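Local coordinates for protein kallistatin (Homo sapiens, PDB 6F4V) that inhibits the serine protease tissue kallikrein as a serpin, forming a stable equimolar complex while its reactive site is cleaved, at residues D203-Y209 / F264-L270; F14-Y18 / E244-P249. All blocks are in the same frame, centred on the assembly; numbering follows the deposited sequence.

Interaction 1 of 2, residues D203-Y209 / F264-L270; sequences DQEHHWY and FYKKLEL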
loop_
_atom_site.group_PDB
_atom_site.type_symbol
_atom_site.label_atom_id
_atom_site.label_comp_id
_atom_site.label_asym_id
_atom_site.label_seq_id
_atom_site.Cartn_x
_atom_site.Cartn_y
_atom_site.Cartn_z
ATOM N N ASP A 203 -16.297 -18.971 -16.029
ATOM C CA ASP A 203 -16.839 -18.610 -17.342
ATOM C C ASP A 203 -18.367 -18.435 -17.422
ATOM O O ASP A 203 -18.899 -18.251 -18.521
ATOM C CB ASP A 203 -16.353 -19.599 -18.382
ATOM C CG ASP A 203 -16.771 -21.041 -18.074
ATOM O OD1 ASP A 203 -17.600 -21.278 -17.176
ATOM O OD2 ASP A 203 -16.234 -21.949 -18.718
ATOM N N GLN A 204 -19.061 -18.437 -16.291
ATOM C CA GLN A 204 -20.523 -18.286 -16.306
ATOM C C GLN A 204 -20.987 -16.900 -15.904
ATOM O O GLN A 204 -22.161 -16.567 -16.101
ATOM C CB GLN A 204 -21.199 -19.358 -15.424
ATOM C CG GLN A 204 -20.699 -20.798 -15.612
ATOM C CD GLN A 204 -20.981 -21.412 -16.977
ATOM O OE1 GLN A 204 -21.581 -22.475 -17.058
ATOM N NE2 GLN A 204 -20.526 -20.772 -18.044
ATOM N N GLU A 205 -20.083 -16.075 -15.368
ATOM C CA GLU A 205 -20.476 -14.800 -14.787
ATOM C C GLU A 205 -20.259 -13.649 -15.756
ATOM O O GLU A 205 -19.419 -13.733 -16.639
ATOM C CB GLU A 205 -19.658 -14.525 -13.539
ATOM C CG GLU A 205 -19.794 -15.575 -12.460
ATOM C CD GLU A 205 -21.199 -15.639 -11.915
ATOM O OE1 GLU A 205 -21.696 -14.594 -11.437
ATOM O OE2 GLU A 205 -21.802 -16.727 -11.983
ATOM N N HIS A 206 -21.041 -12.587 -15.578
ATOM C CA HIS A 206 -20.741 -11.296 -16.208
ATOM C C HIS A 206 -19.678 -10.614 -15.366
ATOM O O HIS A 206 -19.688 -10.744 -14.153
ATOM C CB HIS A 206 -21.969 -10.406 -16.291
ATOM C CG HIS A 206 -22.883 -10.737 -17.435
ATOM N ND1 HIS A 206 -23.283 -12.024 -17.719
ATOM C CD2 HIS A 206 -23.471 -9.945 -18.368
ATOM C CE1 HIS A 206 -24.065 -12.015 -18.788
ATOM N NE2 HIS A 206 -24.199 -10.765 -19.197
ATOM N N HIS A 207 -18.784 -9.888 -16.026
ATOM C CA HIS A 207 -17.754 -9.095 -15.362
ATOM C C HIS A 207 -17.646 -7.716 -15.989
ATOM O O HIS A 207 -18.071 -7.523 -17.133
ATOM C CB HIS A 207 -16.418 -9.827 -15.506
ATOM C CG HIS A 207 -16.246 -10.936 -14.532
ATOM N ND1 HIS A 207 -15.826 -10.722 -13.237
ATOM C CD2 HIS A 207 -16.482 -12.265 -14.646
ATOM C CE1 HIS A 207 -15.787 -11.877 -12.602
ATOM N NE2 HIS A 207 -16.173 -12.829 -13.435
ATOM N N TRP A 208 -17.057 -6.773 -15.236
ATOM C CA TRP A 208 -16.817 -5.416 -15.696
ATOM C C TRP A 208 -15.433 -5.415 -16.298
ATOM O O TRP A 208 -14.440 -5.564 -15.557
ATOM C CB TRP A 208 -16.884 -4.439 -14.525
ATOM C CG TRP A 208 -18.222 -4.297 -13.961
ATOM C CD1 TRP A 208 -18.747 -4.950 -12.879
ATOM C CD2 TRP A 208 -19.232 -3.421 -14.434
ATOM N NE1 TRP A 208 -20.036 -4.522 -12.651
ATOM C CE2 TRP A 208 -20.356 -3.581 -13.593
ATOM C CE3 TRP A 208 -19.296 -2.508 -15.487
ATOM C CZ2 TRP A 208 -21.552 -2.862 -13.791
ATOM C CZ3 TRP A 208 -20.485 -1.784 -15.671
ATOM C CH2 TRP A 208 -21.574 -1.956 -14.822
ATOM N N TYR A 209 -15.346 -5.325 -17.627
ATOM C CA TYR A 209 -14.044 -5.279 -18.299
ATOM C C TYR A 209 -14.101 -4.536 -19.624
ATOM O O TYR A 209 -15.167 -4.365 -20.210
ATOM C CB TYR A 209 -13.450 -6.692 -18.505
ATOM C CG TYR A 209 -14.235 -7.557 -19.487
ATOM C CD1 TYR A 209 -15.442 -8.143 -19.112
ATOM C CD2 TYR A 209 -13.767 -7.776 -20.787
ATOM C CE1 TYR A 209 -16.163 -8.925 -20.002
ATOM C CE2 TYR A 209 -14.482 -8.549 -21.690
ATOM C CZ TYR A 209 -15.686 -9.120 -21.284
ATOM O OH TYR A 209 -16.391 -9.906 -22.152
ATOM N N PHE A 264 -20.065 -2.287 -20.688
ATOM C CA PHE A 264 -18.827 -2.977 -20.314
ATOM C C PHE A 264 -19.039 -4.082 -19.277
ATOM O O PHE A 264 -18.084 -4.602 -18.719
ATOM C CB PHE A 264 -17.773 -1.940 -19.892
ATOM C CG PHE A 264 -17.323 -1.063 -21.029
ATOM C CD1 PHE A 264 -16.529 -1.582 -22.043
ATOM C CD2 PHE A 264 -17.690 0.266 -21.100
ATOM C CE1 PHE A 264 -16.120 -0.782 -23.112
ATOM C CE2 PHE A 264 -17.291 1.073 -22.162
ATOM C CZ PHE A 264 -16.493 0.550 -23.166
ATOM N N TYR A 265 -20.294 -4.488 -19.061
ATOM C CA TYR A 265 -20.626 -5.600 -18.183
ATOM C C TYR A 265 -21.114 -6.722 -19.071
ATOM O O TYR A 265 -22.238 -6.683 -19.560
ATOM C CB TYR A 265 -21.674 -5.167 -17.175
ATOM C CG TYR A 265 -22.028 -6.173 -16.114
ATOM C CD1 TYR A 265 -21.130 -6.473 -15.089
ATOM C CD2 TYR A 265 -23.295 -6.789 -16.093
ATOM C CE1 TYR A 265 -21.457 -7.377 -14.089
ATOM C CE2 TYR A 265 -23.637 -7.696 -15.093
ATOM C CZ TYR A 265 -22.707 -7.984 -14.091
ATOM O OH TYR A 265 -23.017 -8.869 -13.102
ATOM N N LYS A 266 -20.241 -7.691 -19.312
ATOM C CA LYS A 266 -20.478 -8.749 -20.292
ATOM C C LYS A 266 -20.045 -10.085 -19.724
ATOM O O LYS A 266 -19.228 -10.140 -18.786
ATOM C CB LYS A 266 -19.683 -8.488 -21.572
ATOM C CG LYS A 266 -20.045 -7.210 -22.327
ATOM C CD LYS A 266 -21.413 -7.340 -22.997
ATOM C CE LYS A 266 -21.859 -6.039 -23.658
ATOM N NZ LYS A 266 -20.833 -5.563 -24.623
ATOM N N LYS A 267 -20.552 -11.170 -20.322
ATOM C CA LYS A 267 -20.055 -12.507 -19.992
ATOM C C LYS A 267 -18.556 -12.547 -20.302
ATOM O O LYS A 267 -18.061 -11.903 -21.239
ATOM C CB LYS A 267 -20.821 -13.653 -20.697
ATOM C CG LYS A 267 -20.504 -15.027 -20.087
ATOM C CD LYS A 267 -21.415 -16.176 -20.553
ATOM C CE LYS A 267 -22.526 -16.495 -19.547
ATOM N NZ LYS A 267 -23.175 -17.827 -19.778
ATOM N N LEU A 268 -17.829 -13.224 -19.430
ATOM C CA LEU A 268 -16.398 -13.321 -19.558
ATOM C C LEU A 268 -15.911 -14.710 -19.215
ATOM O O LEU A 268 -16.280 -15.266 -18.184
ATOM C CB LEU A 268 -15.738 -12.336 -18.612
ATOM C CG LEU A 268 -14.219 -12.316 -18.565
ATOM C CD1 LEU A 268 -13.685 -11.808 -19.872
ATOM C CD2 LEU A 268 -13.723 -11.418 -17.433
ATOM N N GLU A 269 -15.023 -15.220 -20.046
ATOM C CA GLU A 269 -14.217 -16.367 -19.690
ATOM C C GLU A 269 -12.921 -15.818 -19.093
ATOM O O GLU A 269 -12.145 -15.205 -19.808
ATOM C CB GLU A 269 -13.932 -17.210 -20.927
ATOM C CG GLU A 269 -13.151 -18.482 -20.661
ATOM C CD GLU A 269 -12.625 -19.084 -21.965
ATOM O OE1 GLU A 269 -13.377 -19.043 -22.959
ATOM O OE2 GLU A 269 -11.466 -19.550 -22.027
ATOM N N LEU A 270 -12.720 -16.043 -17.797
ATOM C CA LEU A 270 -11.647 -15.398 -17.025
ATOM C C LEU A 270 -10.697 -16.445 -16.486
ATOM O O LEU A 270 -11.112 -17.334 -15.751
ATOM C CB LEU A 270 -12.252 -14.607 -15.853
ATOM C CG LEU A 270 -11.281 -13.992 -14.851
ATOM C CD1 LEU A 270 -10.302 -13.061 -15.547
ATOM C CD2 LEU A 270 -12.060 -13.241 -13.797
HETATM O O HOH W 1 -17.080 -15.628 -15.586
#

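Interaction 2 of 2, residues F14-Y18 / E244-P249; sequences FRFYY and EEVLTP. With EDO (1,2-ethanediol), chain F.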
loop_
_atom_site.group_PDB
_atom_site.type_symbol
_atom_site.label_atom_id
_atom_site.label_comp_id
_atom_site.label_asym_id
_atom_site.label_seq_id
_atom_site.Cartn_x
_atom_site.Cartn_y
_atom_site.Cartn_z
ATOM N N PHE A 14 0.841 6.488 -7.084
ATOM C CA PHE A 14 1.338 6.296 -8.439
ATOM C C PHE A 14 2.756 6.841 -8.682
ATOM O O PHE A 14 3.488 6.283 -9.494
ATOM C CB PHE A 14 0.310 6.757 -9.468
ATOM C CG PHE A 14 -0.912 5.857 -9.496
ATOM C CD1 PHE A 14 -0.832 4.577 -10.040
ATOM C CD2 PHE A 14 -2.116 6.253 -8.922
ATOM C CE1 PHE A 14 -1.931 3.714 -10.030
ATOM C CE2 PHE A 14 -3.217 5.380 -8.897
ATOM C CZ PHE A 14 -3.128 4.126 -9.468
ATOM N N ARG A 15 3.154 7.869 -7.939
ATOM C CA ARG A 15 4.548 8.341 -7.965
ATOM C C ARG A 15 5.489 7.278 -7.406
ATOM O O ARG A 15 6.567 7.024 -7.989
ATOM C CB ARG A 15 4.718 9.667 -7.213
ATOM C CG ARG A 15 4.332 10.906 -8.038
ATOM C CD ARG A 15 4.822 12.193 -7.394
ATOM N NE ARG A 15 4.080 12.467 -6.190
ATOM C CZ ARG A 15 4.553 12.548 -4.944
ATOM N NH1 ARG A 15 5.845 12.453 -4.644
ATOM N NH2 ARG A 15 3.679 12.776 -3.971
ATOM N N PHE A 16 5.094 6.654 -6.282
ATOM C CA PHE A 16 5.913 5.620 -5.664
ATOM C C PHE A 16 6.048 4.426 -6.609
ATOM O O PHE A 16 7.151 3.921 -6.839
ATOM C CB PHE A 16 5.357 5.194 -4.301
ATOM C CG PHE A 16 6.276 4.305 -3.516
ATOM C CD1 PHE A 16 6.280 2.918 -3.710
ATOM C CD2 PHE A 16 7.107 4.828 -2.558
ATOM C CE1 PHE A 16 7.127 2.098 -2.998
ATOM C CE2 PHE A 16 7.958 4.004 -1.820
ATOM C CZ PHE A 16 7.964 2.631 -2.035
ATOM N N TYR A 17 4.926 3.975 -7.144
ATOM C CA TYR A 17 4.909 2.850 -8.100
ATOM C C TYR A 17 5.864 3.158 -9.259
ATOM O O TYR A 17 6.688 2.328 -9.666
ATOM C CB TYR A 17 3.491 2.549 -8.608
ATOM C CG TYR A 17 3.536 1.385 -9.546
ATOM C CD1 TYR A 17 3.531 0.100 -9.079
ATOM C CD2 TYR A 17 3.775 1.583 -10.899
ATOM C CE1 TYR A 17 3.692 -0.983 -9.943
ATOM C CE2 TYR A 17 3.983 0.524 -11.782
ATOM C CZ TYR A 17 3.932 -0.760 -11.309
ATOM O OH TYR A 17 4.164 -1.816 -12.201
ATOM N N TYR A 18 5.700 4.329 -9.837
ATOM C CA TYR A 18 6.484 4.672 -11.031
ATOM C C TYR A 18 7.993 4.610 -10.761
ATOM O O TYR A 18 8.753 4.111 -11.585
ATOM C CB TYR A 18 6.117 6.037 -11.546
ATOM C CG TYR A 18 6.812 6.361 -12.856
ATOM C CD1 TYR A 18 6.255 5.950 -14.069
ATOM C CD2 TYR A 18 8.014 7.061 -12.883
ATOM C CE1 TYR A 18 6.874 6.251 -15.278
ATOM C CE2 TYR A 18 8.646 7.369 -14.100
ATOM C CZ TYR A 18 8.059 6.963 -15.289
ATOM O OH TYR A 18 8.638 7.232 -16.524
ATOM N N GLU A 244 2.702 1.457 -17.822
ATOM C CA GLU A 244 3.291 2.091 -16.635
ATOM C C GLU A 244 3.526 3.595 -16.841
ATOM O O GLU A 244 3.336 4.388 -15.904
ATOM C CB GLU A 244 4.578 1.368 -16.230
ATOM C CG GLU A 244 4.324 -0.020 -15.652
ATOM C CD GLU A 244 5.594 -0.752 -15.239
ATOM O OE1 GLU A 244 6.644 -0.526 -15.857
ATOM O OE2 GLU A 244 5.566 -1.576 -14.314
ATOM N N GLU A 245 3.884 3.997 -18.075
ATOM C CA GLU A 245 4.128 5.421 -18.404
ATOM C C GLU A 245 2.892 6.272 -18.267
ATOM O O GLU A 245 3.016 7.459 -18.084
ATOM C CB GLU A 245 4.656 5.641 -19.821
ATOM C CG GLU A 245 6.028 5.077 -20.089
ATOM C CD GLU A 245 7.178 5.821 -19.453
ATOM O OE1 GLU A 245 7.031 6.808 -18.684
ATOM O OE2 GLU A 245 8.293 5.368 -19.776
ATOM N N VAL A 246 1.708 5.668 -18.337
ATOM C CA VAL A 246 0.461 6.409 -18.230
ATOM C C VAL A 246 -0.358 6.026 -16.985
ATOM O O VAL A 246 -1.534 6.418 -16.877
ATOM C CB VAL A 246 -0.395 6.265 -19.526
ATOM C CG1 VAL A 246 0.347 6.873 -20.724
ATOM C CG2 VAL A 246 -0.809 4.829 -19.798
ATOM N N LEU A 247 0.246 5.271 -16.057
ATOM C CA LEU A 247 -0.483 4.815 -14.875
ATOM C C LEU A 247 -0.544 5.956 -13.823
ATOM O O LEU A 247 0.412 6.177 -13.046
ATOM C CB LEU A 247 0.171 3.570 -14.321
ATOM C CG LEU A 247 -0.663 2.802 -13.312
ATOM C CD1 LEU A 247 -1.855 2.092 -13.934
ATOM C CD2 LEU A 247 0.231 1.807 -12.593
ATOM N N THR A 248 -1.653 6.695 -13.846
ATOM C CA THR A 248 -1.843 7.870 -13.023
ATOM C C THR A 248 -3.202 7.790 -12.340
ATOM O O THR A 248 -4.058 7.018 -12.749
ATOM C CB THR A 248 -1.880 9.147 -13.893
ATOM O OG1 THR A 248 -2.959 9.018 -14.835
ATOM C CG2 THR A 248 -0.565 9.355 -14.632
ATOM N N PRO A 249 -3.430 8.636 -11.331
ATOM C CA PRO A 249 -4.796 8.697 -10.761
ATOM C C PRO A 249 -5.854 9.010 -11.806
ATOM O O PRO A 249 -6.917 8.386 -11.796
ATOM C CB PRO A 249 -4.702 9.823 -9.732
ATOM C CG PRO A 249 -3.276 9.852 -9.363
ATOM C CD PRO A 249 -2.518 9.548 -10.637
HETATM C C1 EDO F . 4.115 8.445 -15.047
HETATM O O1 EDO F . 3.505 9.668 -15.457
HETATM C C2 EDO F . 3.066 7.579 -14.363
HETATM O O2 EDO F . 2.938 7.983 -13.000
HETATM O O HOH W 2 2.473 4.839 -11.693
#

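Interaction 1 of 2, residues D203-Y209 / F264-L270
His207 and Lys266 form the hydrogen-bonded antiparallel pair at the middle of this short beta ladder, which sets strand 265-267 beside strand 206-211, probably the first strand of serpin sheet B. His207 N reaches Lys266 O at 2.8 Å and Lys266 N returns to His207 O at 3.1 Å, with non-hydrogen-bonded pairs before and after: His206 with Lys267, Trp208 with Tyr265. The strands are strongly skewed, 131° between their directions. One further backbone bond lies beyond each end, Tyr209 N to Phe264 O and Leu268 N to Glu205 O.

His206, Trp208 and Tyr265 make an aromatic cluster. Tyr265 CB sits almost exactly over the indole six-membered ring of Trp208, 3.8 Å from its centroid and 5° off the normal. The phenol ring of Tyr265 is oblique to the indole, and its CD1 comes over a face there, 3.3 Å from both NE1 and CE2 of Trp208. His206 CB lies over a face of that phenol, 3.6 Å from its centroid, and the imidazole turns one face to the Lys266-Lys267 peptide. Arg221 makes a cation-pi contact with Trp208, and Lys175 bonds Tyr265 OH; a serine in place of Trp208 would probably leave Arg221 without its aromatic mate and Tyr265 freer to shift.

Away from this cluster, Tyr209 CG stands between its backbone N and carbonyl carbon (chi1 67°), which directs the ring along Leu268 and brings OH to Lys267 O at 2.8 Å. Leu268 CD1 lies over a face of the same ring, 3.7 Å from its centroid, and a polar side chain of another protein chain also bonds the OH. His207 packs its CB on Leu268 CD2, with its NE2 held by Gln202. A water bridges the segments, accepting from Glu205 N and donating to Leu268 O at 2.7 Å.

Interaction 2 of 2, residues F14-Y18 / E244-P249
Two neighbouring tyrosines each give their hydroxyl hydrogen to a glutamate, Tyr17 to Glu244, the last residue of helix 240-244, and Tyr18 to Glu245 next along the chain. The contact joins the N-terminal helix 6-23 of the serpin fold to the loop linking helices 240-244 and 249-258. With CG opposite the backbone N (chi1 -179°), Tyr17 carries its OH out to Glu244 OE2, 2.5 Å away on the anti side, ring and carboxylate planes 69° apart. Tyr18 OH takes the syn side of Glu245, 2.7 Å from OE1, which lies at the edge of the tyrosine ring. One turn earlier, Phe14 wedges its ring against the loop: CE1 touches Leu247 CG at 3.6 Å, CD2 meets Pro249 CD at 3.7 Å, and a face is laid toward the Thr248 carbonyl carbon. Leu247 CD2 also reaches Tyr17 CD2.

A water donates to Phe14 O and Leu247 O, and an ethanediol, probably from the crystallisation liquor, donates from its O2 to Leu247 O. Further out, a type I turn from Glu244 to Leu247 leads to Thr248, the N-cap of helix 249-258, its OG1 accepting from Met251 N. Arg241 forms salt bridges with Glu244 OE1 and Glu245 OE2, and a basic side chain of another protein chain pairs with Glu244 OE2. With cationic partners on both oxygens, Glu244 is probably ionised, and its short bond from Tyr17 is then likely to be strongly polarised.

The centres of interactions 1 and 2 are about 27 Å apart and their nearest atoms about 15 Å, so they do not touch; helix 249-258 and the loop after it lead from one to the other. Interaction 2 packs the start of that helix against helix 6-23, and interaction 1 holds the strand that follows it, 265-267, beside strand 206-211. The sulfated glycan's pocket is built from Arg254 and Leu258 of the helix, Phe264, and Asp212, Arg213 and Tyr214 just past strand 206-211. The side chain of Phe264 is about 4 Å from the sulfated glucopyranoside, that of Thr248 about 14 Å: interaction 1 borders the pocket and interaction 2 stands back from it.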